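Local atomic coordinates of twitching motility protein PilT (PDB entry 2EYU), a protein that probably acts as an ATP-driven motor that retracts type IV pili during twitching motility. Residues Ile28-Pro33 with Ser39-Ser44; Asp89-Ala94 with Leu110-Thr115. The protein carries 1 engineered substitution. All coordinates share one frame; numbering follows the deposited sequence.

Contact 1: Ile28-Pro33 with Ser39-Ser44; sequences ILVTGP and STTIAS
V30 meets I42 and T41 where strand 26-31 faces the start of helix 38-52. The CB of V30 lies 3.7 Å from I42 CD1 and 4.0 Å from I42 CG1. From there its two methyls part. CG1 stands anti to the backbone N (chi1 172°) and turns to T41, whose CB is 4.2 Å from V30 CG1. CG2 lies beside the backbone N and takes the tighter contact. V30 CG2 comes to 3.3 Å from I42 CD1, closer than carbons usually pack. The side chains of V30 and I42 run past each other in opposite directions, so the end methyl of I42 reaches both the CB and the CG2 of V30. I42 does not start out aimed at the strand. Its chain bends over to it, and chi2 of -23° is far from a staggered value. The short methyl contact and this chi2 may mean strain or an imprecise CD1, so little rests on the exact distance.

T41 meets V30 through its CB. Its OG1 is hydrogen-bonded to Q168 OE1, so the buried hydroxyl is satisfied. No hydrogen bond joins the two segments. The contact is apolar and buried.

The strand turns through G32 into a loop that leads into helix 38-52, where S39 lies in the first turn. This strand-loop-helix unit is consistent with a Walker A P-loop, as expected of a P-loop NTPase. Packing of V30 on I42 and T41 joins the strand to the helix that follows the loop. Strand 26-31 runs between strands 125-130 and 162-171. V30 is hydrogen-bonded through its backbone to G128. I42 also touches F127 of strand 125-130, while V30 touches Q168 of strand 162-171.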
# COMPACT_ATOMS: atom_id res chain seq x y z
N ILE A 28 3.17 5.30 -1.94
CA ILE A 28 3.13 3.97 -1.34
C ILE A 28 1.67 3.65 -1.01
O ILE A 28 1.09 4.48 -0.31
CB ILE A 28 3.92 3.87 -0.03
CG1 ILE A 28 5.44 3.99 -0.23
CG2 ILE A 28 3.56 2.59 0.72
CD1 ILE A 28 6.21 4.35 1.01
N LEU A 29 1.13 2.53 -1.48
CA LEU A 29 -0.27 2.22 -1.21
C LEU A 29 -0.43 0.96 -0.39
O LEU A 29 0.27 -0.03 -0.67
CB LEU A 29 -1.02 2.02 -2.52
CG LEU A 29 -0.93 3.17 -3.52
CD1 LEU A 29 -1.78 2.88 -4.75
CD2 LEU A 29 -1.36 4.46 -2.87
N VAL A 30 -1.32 0.98 0.60
CA VAL A 30 -1.50 -0.26 1.37
C VAL A 30 -2.99 -0.58 1.31
O VAL A 30 -3.81 0.28 1.67
CB VAL A 30 -0.98 -0.12 2.81
CG1 VAL A 30 -1.33 -1.32 3.66
CG2 VAL A 30 0.53 0.03 2.79
N THR A 31 -3.36 -1.76 0.82
CA THR A 31 -4.78 -1.96 0.54
C THR A 31 -5.32 -3.27 1.09
O THR A 31 -4.60 -4.12 1.59
CB THR A 31 -5.06 -1.96 -0.98
OG1 THR A 31 -4.46 -3.12 -1.54
CG2 THR A 31 -4.41 -0.74 -1.65
N GLY A 32 -6.65 -3.40 1.01
CA GLY A 32 -7.36 -4.58 1.44
C GLY A 32 -8.77 -4.28 1.94
O GLY A 32 -9.20 -3.15 2.16
N PRO A 33 -9.54 -5.35 2.13
CA PRO A 33 -10.94 -5.19 2.52
C PRO A 33 -11.13 -4.61 3.90
O PRO A 33 -10.24 -4.06 4.55
CB PRO A 33 -11.44 -6.65 2.46
CG PRO A 33 -10.22 -7.48 2.66
CD PRO A 33 -9.10 -6.74 1.98
N SER A 39 -4.43 -0.12 8.14
CA SER A 39 -4.03 1.03 8.94
C SER A 39 -2.89 0.65 9.88
O SER A 39 -1.98 1.45 10.10
CB SER A 39 -5.21 1.59 9.73
OG SER A 39 -5.09 1.18 11.09
N THR A 40 -2.90 -0.55 10.42
CA THR A 40 -1.86 -1.03 11.33
C THR A 40 -0.52 -1.15 10.61
O THR A 40 0.55 -0.87 11.17
CB THR A 40 -2.24 -2.40 11.92
OG1 THR A 40 -3.37 -2.25 12.79
CG2 THR A 40 -1.09 -2.94 12.76
N THR A 41 -0.53 -1.56 9.34
CA THR A 41 0.72 -1.62 8.59
C THR A 41 1.27 -0.21 8.37
O THR A 41 2.39 0.11 8.74
CB THR A 41 0.50 -2.35 7.26
OG1 THR A 41 0.16 -3.70 7.65
CG2 THR A 41 1.73 -2.45 6.35
N ILE A 42 0.44 0.63 7.78
CA ILE A 42 0.74 2.05 7.62
C ILE A 42 1.32 2.69 8.85
O ILE A 42 2.32 3.43 8.88
CB ILE A 42 -0.62 2.71 7.27
CG1 ILE A 42 -0.91 2.62 5.77
CG2 ILE A 42 -0.70 4.12 7.81
CD1 ILE A 42 0.41 2.45 5.02
N ALA A 43 0.68 2.41 9.99
CA ALA A 43 1.09 3.07 11.23
C ALA A 43 2.43 2.56 11.71
O ALA A 43 3.29 3.29 12.25
CB ALA A 43 -0.05 2.88 12.23
N SER A 44 2.67 1.26 11.53
CA SER A 44 3.95 0.68 11.89
C SER A 44 5.08 1.23 11.02
O SER A 44 6.19 1.44 11.52
CB SER A 44 3.94 -0.84 11.77
OG SER A 44 5.29 -1.31 11.81

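Contact 2: Asp89-Ala94 with Leu110-Thr115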
# COMPACT_ATOMS: atom_id res chain seq x y z
N ASP A 89 -9.46 19.15 0.63
CA ASP A 89 -9.16 20.40 1.32
C ASP A 89 -7.86 20.32 2.11
O ASP A 89 -6.89 20.98 1.76
CB ASP A 89 -10.30 20.78 2.28
CG ASP A 89 -10.42 22.29 2.39
OD1 ASP A 89 -10.31 22.81 3.53
OD2 ASP A 89 -10.61 22.95 1.36
N ALA A 90 -7.89 19.49 3.14
CA ALA A 90 -6.77 19.21 4.02
C ALA A 90 -5.54 18.74 3.26
O ALA A 90 -4.38 18.94 3.63
CB ALA A 90 -7.16 18.11 5.00
N LEU A 91 -5.78 18.04 2.15
CA LEU A 91 -4.54 17.54 1.51
C LEU A 91 -3.79 18.72 0.91
O LEU A 91 -2.60 18.92 1.12
CB LEU A 91 -4.91 16.48 0.50
CG LEU A 91 -4.10 15.19 0.46
CD1 LEU A 91 -4.51 14.37 -0.75
CD2 LEU A 91 -2.61 15.49 0.44
N ARG A 92 -4.51 19.55 0.15
CA ARG A 92 -3.83 20.68 -0.48
C ARG A 92 -3.24 21.64 0.54
O ARG A 92 -2.30 22.38 0.23
CB ARG A 92 -4.78 21.41 -1.44
CG ARG A 92 -4.24 21.44 -2.87
CD ARG A 92 -5.29 21.96 -3.84
NE ARG A 92 -5.45 23.40 -3.72
CZ ARG A 92 -6.02 24.21 -4.61
NH1 ARG A 92 -6.53 23.74 -5.74
NH2 ARG A 92 -6.11 25.52 -4.38
N ALA A 93 -3.76 21.65 1.76
CA ALA A 93 -3.23 22.46 2.86
C ALA A 93 -1.95 21.88 3.41
O ALA A 93 -0.93 22.55 3.62
CB ALA A 93 -4.30 22.57 3.94
N ALA A 94 -1.88 20.57 3.67
CA ALA A 94 -0.58 19.98 4.00
C ALA A 94 0.45 20.21 2.91
O ALA A 94 1.65 20.38 3.12
CB ALA A 94 -0.74 18.48 4.22
N LEU A 110 -11.78 11.67 -6.95
CA LEU A 110 -10.92 12.21 -7.99
C LEU A 110 -10.03 13.32 -7.43
O LEU A 110 -8.81 13.35 -7.61
CB LEU A 110 -11.80 12.72 -9.13
CG LEU A 110 -11.08 12.91 -10.46
CD1 LEU A 110 -10.07 11.79 -10.63
CD2 LEU A 110 -12.06 13.00 -11.61
N GLU A 111 -10.64 14.27 -6.72
CA GLU A 111 -9.85 15.41 -6.26
C GLU A 111 -8.72 14.98 -5.33
O GLU A 111 -7.62 15.52 -5.44
CB GLU A 111 -10.75 16.45 -5.57
CG GLU A 111 -12.02 16.74 -6.36
CD GLU A 111 -13.26 16.85 -5.49
OE1 GLU A 111 -13.43 17.90 -4.83
OE2 GLU A 111 -14.06 15.89 -5.46
N THR A 112 -8.98 14.04 -4.44
CA THR A 112 -8.01 13.59 -3.45
C THR A 112 -6.86 12.88 -4.16
O THR A 112 -5.69 13.13 -3.94
CB THR A 112 -8.57 12.55 -2.46
OG1 THR A 112 -9.62 13.12 -1.69
CG2 THR A 112 -7.46 12.12 -1.50
N VAL A 113 -7.30 11.96 -5.02
CA VAL A 113 -6.36 11.18 -5.81
C VAL A 113 -5.45 12.04 -6.66
O VAL A 113 -4.23 11.83 -6.76
CB VAL A 113 -7.14 10.25 -6.76
CG1 VAL A 113 -6.14 9.50 -7.62
CG2 VAL A 113 -8.01 9.26 -6.00
N GLU A 114 -6.04 13.03 -7.33
CA GLU A 114 -5.24 13.94 -8.17
C GLU A 114 -4.29 14.73 -7.29
O GLU A 114 -3.12 14.97 -7.59
CB GLU A 114 -6.12 14.88 -8.99
CG GLU A 114 -5.61 15.15 -10.39
CD GLU A 114 -4.17 15.59 -10.47
OE1 GLU A 114 -3.25 14.74 -10.42
OE2 GLU A 114 -3.94 16.81 -10.60
N THR A 115 -4.76 15.15 -6.12
CA THR A 115 -3.79 15.89 -5.31
C THR A 115 -2.70 14.94 -4.82
O THR A 115 -1.53 15.33 -4.77
CB THR A 115 -4.43 16.62 -4.12
OG1 THR A 115 -5.51 17.44 -4.57
CG2 THR A 115 -3.41 17.56 -3.49
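L91 reaches from helix 87-97 to T112 and T115 on helix 110-121. The short helix segments run nearly parallel, at 18°, with their axes 9.6 Å apart. The side chains of L91 and T112 meet at about a right angle. One methyl of the leucine does the work. L91 CD1 lies 3.6 Å from the carbonyl O of T112 and 3.8 Å from T112 CG2. The same L91 CD1 is 4.1 Å from T115 CB.

R92 also crosses T115 at about a right angle. It touches with the early part of its chain, R92 CG to T115 CG2 at 4.0 Å. The methyl of T115 is anti to the backbone N, and its hydroxyl lies beside that N. From there T115 OG1 turns back to its own helix and donates to E111 O at 3.0 Å. The donor sits 27° off the carbonyl plane, and T115 N reaches the same oxygen from the opposite face. With an alanine here the methyl and hydroxyl are gone, which would probably leave E111 O with just the backbone N of these two donors and R92 CG without its methyl partner.

L91 also packs on I102, V104 and I60 of the sheet. No hydrogen bond or salt bridge joins the segments. They meet through nonpolar, non-directional contacts, with L91 on the buried side and R92 at the exposed edge.

Overall arrangement
After the short helix 16-19 the chain enters strand 26-31, passes the presumed P-loop and continues into helix 38-52. Contact 1 closes this short loop, near the spatial centre of the molecule. The chain then passes strands 56-61 and 74-79 before it enters helix 87-97. Contact 2 closes the next loop, in which strand 101-104 links helix 87-97 to helix 110-121. The two contacts follow in series and neither nest nor cross. Their centres are 19 Å apart. The nearest atoms of contacts 1 and 2 are about 8 Å apart, so they do not touch. Strand 125-130 lies between strands 26-31 and 101-104, so one mixed sheet connects the two regions.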